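Local structure of 6b protein (Agrobacterium vitis, 3AQ2) at residues A[69-72]-A[73-76]. The protein disturbs plant cell proliferation, probably as a toxin of ADP-ribosylation fold acting on the miRNA machinery. Residues are numbered along the deposited sequence; the frame is centred on the assembly and turned at random.
Sequences YVDE and VTAQ
Asp71 grips Thr74 with both carboxylate oxygens, forming the N-cap of helix 72-81 just where strand 66-70 ends. Asp71 OD2 accepts from Thr74 N at 3.0 Å, a nearly straight bond (163°) whose donor sits above the carboxylate plane. The other oxygen, Asp71 OD1, accepts a hydrogen bond from Thr74 OG1 at 2.6 Å, on its syn side. The cap depends on the Asp71 torsion: with chi1 at 60°, CG lies between the backbone N and carbonyl carbon, and the carboxylate folds back over the first turn. Two bonds from one residue fix the carboxylate's rotation, and its negative charge at the helix N-terminus is probably favoured by the helix dipole. Behind the cap, helical backbone bonding starts at once, Ala75 N giving to Asp71 O at 2.9 Å and Gln76 N to Glu72 O at 3.0 Å. On the outer side, Gln76 OE1 bonds Arg15, which Glu72 also meets in a long, weak ion pair. The inner side is apolar: Val70, backbone-paired with Phe133 of strand 133-137, and Ala75, whose side chain touches that same phenylalanine, join the strand end to the helix. Thr74 CG2 lies against Val70 CG1 at 3.9 Å, while the other valine branch, Val70 CG2, packs 3.7 Å from Ala75 CB.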
# COMPACT_ATOMS: atom_id res chain seq x y z
N TYR A 69 5.11 -3.17 -0.50
CA TYR A 69 6.18 -3.92 0.15
C TYR A 69 7.29 -3.01 0.67
O TYR A 69 7.67 -2.04 0.00
CB TYR A 69 6.69 -5.02 -0.79
CG TYR A 69 5.62 -6.08 -0.97
CD1 TYR A 69 4.73 -6.04 -2.06
CD2 TYR A 69 5.44 -7.07 -0.01
CE1 TYR A 69 3.72 -6.99 -2.20
CE2 TYR A 69 4.43 -8.03 -0.14
CZ TYR A 69 3.58 -7.99 -1.22
OH TYR A 69 2.59 -8.94 -1.31
N VAL A 70 7.78 -3.31 1.87
CA VAL A 70 8.73 -2.43 2.57
C VAL A 70 9.67 -3.26 3.46
O VAL A 70 9.46 -4.46 3.64
CB VAL A 70 7.99 -1.38 3.47
CG1 VAL A 70 7.10 -0.46 2.64
CG2 VAL A 70 7.15 -2.09 4.55
N ASP A 71 10.70 -2.61 3.99
CA ASP A 71 11.57 -3.23 5.01
C ASP A 71 10.94 -3.04 6.40
O ASP A 71 9.96 -2.30 6.54
CB ASP A 71 12.93 -2.56 4.95
CG ASP A 71 12.84 -1.09 5.22
OD1 ASP A 71 12.48 -0.34 4.30
OD2 ASP A 71 13.10 -0.70 6.38
N GLU A 72 11.47 -3.71 7.44
CA GLU A 72 10.78 -3.64 8.74
C GLU A 72 10.83 -2.25 9.37
O GLU A 72 9.86 -1.83 9.99
CB GLU A 72 11.23 -4.70 9.75
CG GLU A 72 10.18 -4.88 10.88
CD GLU A 72 10.55 -5.87 11.97
OE1 GLU A 72 11.61 -6.53 11.88
OE2 GLU A 72 9.76 -5.97 12.94
N VAL A 73 11.94 -1.55 9.20
CA VAL A 73 12.05 -0.19 9.76
C VAL A 73 10.99 0.73 9.15
O VAL A 73 10.27 1.43 9.86
CB VAL A 73 13.48 0.38 9.63
CG1 VAL A 73 13.53 1.84 10.10
CG2 VAL A 73 14.45 -0.46 10.45
N THR A 74 10.86 0.67 7.83
CA THR A 74 9.86 1.45 7.11
C THR A 74 8.45 1.03 7.50
O THR A 74 7.57 1.88 7.68
CB THR A 74 10.09 1.33 5.59
OG1 THR A 74 11.38 1.86 5.28
CG2 THR A 74 9.02 2.09 4.80
N ALA A 75 8.24 -0.28 7.66
CA ALA A 75 6.93 -0.79 8.09
C ALA A 75 6.51 -0.15 9.42
O ALA A 75 5.38 0.32 9.56
CB ALA A 75 6.98 -2.31 8.21
N GLN A 76 7.43 -0.10 10.38
CA GLN A 76 7.15 0.44 11.70
C GLN A 76 6.87 1.94 11.61
O GLN A 76 5.89 2.43 12.16
CB GLN A 76 8.31 0.15 12.66
CG GLN A 76 7.94 0.20 14.13
CD GLN A 76 8.89 -0.62 14.99
OE1 GLN A 76 9.23 -1.77 14.66
NE2 GLN A 76 9.33 -0.04 16.10